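Uncharacterized protein Atu2773 (Agrobacterium tumefaciens, PDB 2QV5) is of unknown function but belongs to the divergent polysaccharide deacetylase family and may act on carbohydrate. Local coordinates at residues 109-112 with 113-117; 192-195 with 196-200; 218-221 with 222-225. All blocks are in the same frame, centred on the assembly; numbering follows the deposited sequence.

Overall arrangement
All three contacts are local, each within one helix or at its start, and all belong to the single divergent polysaccharide deacetylase region, whose parallel strands close into a barrel-like sheet, consistent with the beta/alpha-barrel fold of polysaccharide deacetylases. Along the chain they follow in series. Contact 1 opens helix 109-120, between strands 82-88 and 128-131; contact 2 opens helix 193-210, between strands 180-186 and 212-218; contact 3 leads from strand 212-218 into helix 221-233. Contacts 2 and 3, centres about 11 Å apart, pack two helix starts together through I196 and S223. Contact 1 belongs to a separate crossover on the opposite side of the chain's centre, its centre about 38 Å from that of contact 2.

Contact 1: 109-112 with 113-117; sequences AKVN and IDRLH
R115 reaches back along the helix to N112: its NH2 donates to OD1 at 3.1 Å, a rather bent bond (N-H...O 139°) in which the oxygen lies at the edge of the guanidinium, close to its plane. The amide and guanidinium planes are turned 45° against each other. The same NH2 forms a salt bridge with D107, just ahead of the helix, while ND2 of N112 donates to the carbonyl of L104. Together these bonds fix both planar groups and tie the buried asparagine to the chain leading into the helix. Backbone bonds join I113 N to A109 O at 2.9 Å and L116 N to N112 O; the intervening pairs, D114 to K110 and R115 to V111, continue the i to i+4 pattern. This is the first part of helix 109-120, the crossover of a beta-alpha-beta unit between parallel strands 82-88 and 128-131. V111 lies alongside R115 and sets CG1 over the centre of one guanidinium face, 3.7 Å from CZ; that methyl is placed there by a chi1 of 169°, which turns it anti to the backbone N. K110 and D114 are near but form no salt bridge, with NZ of K110 4.3 Å from OD2 of D114. I113 folds CG1 back to 3.1 Å from the carbonyl O of A109, and its side chain also touches D150 of helix 141-153.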
loop_
_atom_site.group_PDB
_atom_site.type_symbol
_atom_site.label_atom_id
_atom_site.label_comp_id
_atom_site.label_asym_id
_atom_site.label_seq_id
_atom_site.Cartn_x
_atom_site.Cartn_y
_atom_site.Cartn_z
ATOM N N ALA A 109 -16.554 1.496 17.085
ATOM C CA ALA A 109 -16.540 1.565 15.621
ATOM C C ALA A 109 -16.607 2.981 15.057
ATOM O O ALA A 109 -15.807 3.328 14.194
ATOM C CB ALA A 109 -17.650 0.696 15.029
ATOM N N LYS A 110 -17.518 3.803 15.580
ATOM C CA LYS A 110 -17.720 5.168 15.073
ATOM C C LYS A 110 -16.520 6.118 15.266
ATOM O O LYS A 110 -16.307 7.011 14.449
ATOM C CB LYS A 110 -19.021 5.782 15.628
ATOM C CG LYS A 110 -18.842 6.821 16.740
ATOM C CD LYS A 110 -20.071 7.717 16.883
ATOM C CE LYS A 110 -19.685 9.198 16.950
ATOM N NZ LYS A 110 -18.682 9.519 18.013
ATOM N N VAL A 111 -15.737 5.912 16.326
ATOM C CA VAL A 111 -14.565 6.742 16.598
ATOM C C VAL A 111 -13.417 6.401 15.629
ATOM O O VAL A 111 -12.720 7.296 15.131
ATOM C CB VAL A 111 -14.130 6.639 18.102
ATOM C CG1 VAL A 111 -12.771 7.287 18.350
ATOM C CG2 VAL A 111 -15.188 7.283 19.009
ATOM N N ASN A 112 -13.239 5.109 15.362
ATOM C CA ASN A 112 -12.241 4.648 14.398
ATOM C C ASN A 112 -12.617 4.993 12.954
ATOM O O ASN A 112 -11.740 5.317 12.154
ATOM C CB ASN A 112 -12.003 3.139 14.527
ATOM C CG ASN A 112 -11.081 2.776 15.691
ATOM O OD1 ASN A 112 -10.257 3.572 16.130
ATOM N ND2 ASN A 112 -11.212 1.549 16.177
ATOM N N ILE A 113 -13.910 4.928 12.627
ATOM C CA ILE A 113 -14.390 5.273 11.271
ATOM C C ILE A 113 -14.184 6.767 10.975
ATOM O O ILE A 113 -13.823 7.139 9.859
ATOM C CB ILE A 113 -15.867 4.816 11.013
ATOM C CG1 ILE A 113 -16.020 3.287 11.087
ATOM C CG2 ILE A 113 -16.385 5.297 9.647
ATOM C CD1 ILE A 113 -15.345 2.494 9.974
ATOM N N ASP A 114 -14.379 7.609 11.989
ATOM C CA ASP A 114 -14.095 9.039 11.882
ATOM C C ASP A 114 -12.610 9.330 11.651
ATOM O O ASP A 114 -12.265 10.209 10.866
ATOM C CB ASP A 114 -14.594 9.785 13.127
ATOM C CG ASP A 114 -16.110 9.985 13.123
ATOM O OD1 ASP A 114 -16.689 10.157 12.021
ATOM O OD2 ASP A 114 -16.724 9.974 14.218
ATOM N N ARG A 115 -11.747 8.584 12.336
ATOM C CA ARG A 115 -10.300 8.710 12.182
ATOM C C ARG A 115 -9.869 8.316 10.780
ATOM O O ARG A 115 -9.035 8.988 10.181
ATOM C CB ARG A 115 -9.583 7.806 13.181
ATOM C CG ARG A 115 -9.456 8.407 14.561
ATOM C CD ARG A 115 -9.037 7.360 15.555
ATOM N NE ARG A 115 -8.975 7.915 16.903
ATOM C CZ ARG A 115 -9.131 7.198 18.008
ATOM N NH1 ARG A 115 -9.066 7.787 19.194
ATOM N NH2 ARG A 115 -9.369 5.895 17.928
ATOM N N LEU A 116 -10.425 7.200 10.306
ATOM C CA LEU A 116 -10.219 6.684 8.953
ATOM C C LEU A 116 -10.604 7.707 7.897
ATOM O O LEU A 116 -9.842 7.974 6.972
ATOM C CB LEU A 116 -11.064 5.423 8.759
ATOM C CG LEU A 116 -11.064 4.766 7.380
ATOM C CD1 LEU A 116 -9.641 4.311 7.042
ATOM C CD2 LEU A 116 -12.028 3.588 7.298
ATOM N N HIS A 117 -11.793 8.282 8.054
ATOM C CA HIS A 117 -12.320 9.287 7.129
ATOM C C HIS A 117 -11.470 10.546 7.069
ATOM O O HIS A 117 -11.338 11.156 6.006
ATOM C CB HIS A 117 -13.760 9.636 7.504
ATOM C CG HIS A 117 -14.751 8.569 7.162
ATOM N ND1 HIS A 117 -16.105 8.721 7.371
ATOM C CD2 HIS A 117 -14.591 7.341 6.611
ATOM C CE1 HIS A 117 -16.736 7.630 6.973
ATOM N NE2 HIS A 117 -15.839 6.775 6.513
#

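Contact 2: 192-195 with 196-200; sequences TEAS and ILRKL
T192 O accepts the amide of I196 at 3.1 Å, opening a run of i to i+4 bonds in which E193 O takes L197 N, A194 O takes R198 N and S195 O takes K199 N. The L197 bond is nearly straight, with an N-H...O angle of 172°. T192 itself is still extended and occupies the N-cap position; helical backbone angles begin at E193. I196 lays its CG1 3.2 Å from the carbonyl O of T192, and CD1 follows at 3.5 Å from that same oxygen. This is the opening of helix 193-210, the crossover that carries the chain from strand 180-186 to the parallel strand 212-218. I196, buried, faces helix 221-233, touching S223 and A226, and L200 meets W230 of the same helix. R198 runs its extended chain back over the preceding turn, where NH1 comes 3.9 Å from CB of A194. OG of S195 lies at the guanidinium edge, too far from NH1 of R198 to bond at 3.9 Å. That hydroxyl is instead hydrogen-bonded to the carboxylate of E190 just before the helix; a chi1 of -69° swings it beside its own backbone N. On the exposed flank, CG of E193 approaches CD1 of L197 at 4.3 Å.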
loop_
_atom_site.group_PDB
_atom_site.type_symbol
_atom_site.label_atom_id
_atom_site.label_comp_id
_atom_site.label_asym_id
_atom_site.label_seq_id
_atom_site.Cartn_x
_atom_site.Cartn_y
_atom_site.Cartn_z
ATOM N N THR A 192 20.117 -2.357 3.738
ATOM C CA THR A 192 21.408 -2.380 3.049
ATOM C C THR A 192 21.219 -2.884 1.617
ATOM O O THR A 192 20.306 -3.667 1.347
ATOM C CB THR A 192 22.460 -3.277 3.766
ATOM O OG1 THR A 192 21.961 -4.613 3.896
ATOM C CG2 THR A 192 22.831 -2.731 5.147
ATOM N N GLU A 193 22.086 -2.438 0.710
ATOM C CA GLU A 193 22.039 -2.850 -0.700
ATOM C C GLU A 193 22.000 -4.375 -0.880
ATOM O O GLU A 193 21.148 -4.886 -1.608
ATOM C CB GLU A 193 23.214 -2.247 -1.480
ATOM C CG GLU A 193 23.158 -2.489 -2.990
ATOM C CD GLU A 193 24.531 -2.452 -3.658
ATOM O OE1 GLU A 193 25.547 -2.703 -2.969
ATOM O OE2 GLU A 193 24.593 -2.180 -4.879
ATOM N N ALA A 194 22.892 -5.089 -0.187
ATOM C CA ALA A 194 22.990 -6.556 -0.301
ATOM C C ALA A 194 21.709 -7.288 0.119
ATOM O O ALA A 194 21.255 -8.195 -0.577
ATOM C CB ALA A 194 24.200 -7.087 0.479
ATOM N N SER A 195 21.133 -6.875 1.246
ATOM C CA SER A 195 19.886 -7.452 1.746
ATOM C C SER A 195 18.698 -7.196 0.816
ATOM O O SER A 195 17.916 -8.109 0.554
ATOM C CB SER A 195 19.573 -6.936 3.145
ATOM O OG SER A 195 20.500 -7.451 4.083
ATOM N N ILE A 196 18.579 -5.966 0.311
ATOM C CA ILE A 196 17.445 -5.603 -0.548
ATOM C C ILE A 196 17.501 -6.417 -1.831
ATOM O O ILE A 196 16.491 -6.981 -2.233
ATOM C CB ILE A 196 17.329 -4.072 -0.800
ATOM C CG1 ILE A 196 17.252 -3.323 0.529
ATOM C CG2 ILE A 196 16.054 -3.728 -1.589
ATOM C CD1 ILE A 196 17.506 -1.838 0.422
ATOM N N LEU A 197 18.692 -6.544 -2.425
ATOM C CA LEU A 197 18.890 -7.424 -3.601
ATOM C C LEU A 197 18.502 -8.891 -3.380
ATOM O O LEU A 197 17.922 -9.520 -4.270
ATOM C CB LEU A 197 20.333 -7.350 -4.119
ATOM C CG LEU A 197 20.797 -6.001 -4.667
ATOM C CD1 LEU A 197 22.234 -6.059 -5.206
ATOM C CD2 LEU A 197 19.830 -5.518 -5.720
ATOM N N ARG A 198 18.818 -9.431 -2.204
ATOM C CA ARG A 198 18.403 -10.800 -1.860
ATOM C C ARG A 198 16.886 -10.935 -1.773
ATOM O O ARG A 198 16.313 -11.920 -2.251
ATOM C CB ARG A 198 19.012 -11.241 -0.533
ATOM C CG ARG A 198 20.478 -11.570 -0.588
ATOM C CD ARG A 198 20.957 -12.080 0.765
ATOM N NE ARG A 198 22.418 -12.097 0.854
ATOM C CZ ARG A 198 23.143 -11.214 1.534
ATOM N NH1 ARG A 198 22.556 -10.233 2.210
ATOM N NH2 ARG A 198 24.467 -11.322 1.548
ATOM N N LYS A 199 16.248 -9.946 -1.151
ATOM C CA LYS A 199 14.797 -9.935 -0.988
ATOM C C LYS A 199 14.075 -9.761 -2.326
ATOM O O LYS A 199 13.008 -10.335 -2.542
ATOM C CB LYS A 199 14.367 -8.859 0.016
ATOM C CG LYS A 199 14.477 -9.276 1.492
ATOM C CD LYS A 199 13.877 -10.670 1.662
ATOM C CE LYS A 199 13.438 -10.972 3.062
ATOM N NZ LYS A 199 12.561 -12.181 3.033
ATOM N N LEU A 200 14.662 -8.962 -3.206
ATOM C CA LEU A 200 14.180 -8.819 -4.585
ATOM C C LEU A 200 14.333 -10.111 -5.384
ATOM O O LEU A 200 13.519 -10.388 -6.271
ATOM C CB LEU A 200 14.893 -7.675 -5.288
ATOM C CG LEU A 200 14.466 -6.256 -4.904
ATOM C CD1 LEU A 200 15.574 -5.296 -5.273
ATOM C CD2 LEU A 200 13.142 -5.860 -5.567
#

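Contact 3: 218-221 with 222-225; sequences SAFD and ESIA
S223 tucks its CB against the carbonyl O of S218 at 3.3 Å, at the point where strand 212-218 gives way to helix 221-233. The link is an inverse gamma turn centred on A219, closed by a weak bond from F220 N to S218 O, and F220 then takes the N-cap position of the helix. The inner side is the tight one. With chi1 at -57°, S223 holds OG beside its backbone N, where it sits 3.7 Å from CB of F220 and at the edge of the phenyl ring, near the ring plane. Its hydrogen bond is to OD2 of D188, an atom that also accepts the amide N of S218, so one carboxylate oxygen links the strand end to the first turn of the helix. I224 is buried too: its side chain meets A49 and D52 of helix 43-52, and CD1 lies 4.2 Å from CB of A219. The backbone closes the turn from I224 N to F220 O at 3.0 Å, a nearly straight bond (N-H...O 169°). The outer side is looser and mostly exposed. F220 leads its ring away from the helix to rest on the loop at D188 and V191, and E222 reaches toward E193 and I196 of helix 193-210. Further along the helix, A225 N donates to D221 O at 3.2 Å, and the methyl CB of A225 stands 3.6 Å from that same carbonyl oxygen of D221.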
loop_
_atom_site.group_PDB
_atom_site.type_symbol
_atom_site.label_atom_id
_atom_site.label_comp_id
_atom_site.label_asym_id
_atom_site.label_seq_id
_atom_site.Cartn_x
_atom_site.Cartn_y
_atom_site.Cartn_z
ATOM N N SER A 218 9.839 0.862 2.242
ATOM C CA SER A 218 9.676 2.258 2.638
ATOM C C SER A 218 10.600 3.088 1.782
ATOM O O SER A 218 11.495 2.536 1.133
ATOM C CB SER A 218 10.035 2.437 4.114
ATOM O OG SER A 218 9.085 1.785 4.925
ATOM N N ALA A 219 10.396 4.409 1.772
ATOM C CA ALA A 219 11.195 5.319 0.942
ATOM C C ALA A 219 12.548 5.707 1.568
ATOM O O ALA A 219 12.869 6.889 1.699
ATOM C CB ALA A 219 10.379 6.570 0.573
ATOM N N PHE A 220 13.329 4.700 1.950
ATOM C CA PHE A 220 14.715 4.890 2.373
ATOM C C PHE A 220 15.540 5.034 1.106
ATOM O O PHE A 220 15.164 4.477 0.067
ATOM C CB PHE A 220 15.215 3.672 3.160
ATOM C CG PHE A 220 14.572 3.501 4.508
ATOM C CD1 PHE A 220 14.764 4.449 5.517
ATOM C CD2 PHE A 220 13.809 2.367 4.787
ATOM C CE1 PHE A 220 14.179 4.281 6.773
ATOM C CE2 PHE A 220 13.223 2.188 6.029
ATOM C CZ PHE A 220 13.406 3.144 7.030
ATOM N N ASP A 221 16.646 5.782 1.185
ATOM C CA ASP A 221 17.545 6.010 0.042
ATOM C C ASP A 221 18.050 4.723 -0.625
ATOM O O ASP A 221 18.078 4.630 -1.852
ATOM C CB ASP A 221 18.752 6.859 0.462
ATOM C CG ASP A 221 18.461 8.354 0.442
ATOM O OD1 ASP A 221 17.284 8.744 0.279
ATOM O OD2 ASP A 221 19.419 9.143 0.594
ATOM N N GLU A 222 18.443 3.739 0.180
ATOM C CA GLU A 222 18.909 2.443 -0.361
ATOM C C GLU A 222 17.781 1.661 -1.044
ATOM O O GLU A 222 17.996 1.013 -2.074
ATOM C CB GLU A 222 19.566 1.582 0.723
ATOM C CG GLU A 222 20.856 2.165 1.306
ATOM C CD GLU A 222 22.090 1.894 0.453
ATOM O OE1 GLU A 222 22.024 1.060 -0.478
ATOM O OE2 GLU A 222 23.139 2.520 0.722
ATOM N N SER A 223 16.578 1.734 -0.481
ATOM C CA SER A 223 15.430 1.034 -1.067
ATOM C C SER A 223 15.099 1.600 -2.440
ATOM O O SER A 223 14.901 0.846 -3.381
ATOM C CB SER A 223 14.205 1.140 -0.170
ATOM O OG SER A 223 14.502 0.631 1.108
ATOM N N ILE A 224 15.025 2.928 -2.530
ATOM C CA ILE A 224 14.712 3.619 -3.778
ATOM C C ILE A 224 15.707 3.235 -4.875
ATOM O O ILE A 224 15.300 2.824 -5.970
ATOM C CB ILE A 224 14.670 5.160 -3.580
ATOM C CG1 ILE A 224 13.470 5.559 -2.717
ATOM C CG2 ILE A 224 14.605 5.878 -4.922
ATOM C CD1 ILE A 224 13.597 6.937 -2.104
ATOM N N ALA A 225 16.999 3.324 -4.565
ATOM C CA ALA A 225 18.050 3.016 -5.536
ATOM C C ALA A 225 17.997 1.556 -6.032
ATOM O O ALA A 225 18.052 1.306 -7.246
ATOM C CB ALA A 225 19.450 3.381 -4.967
#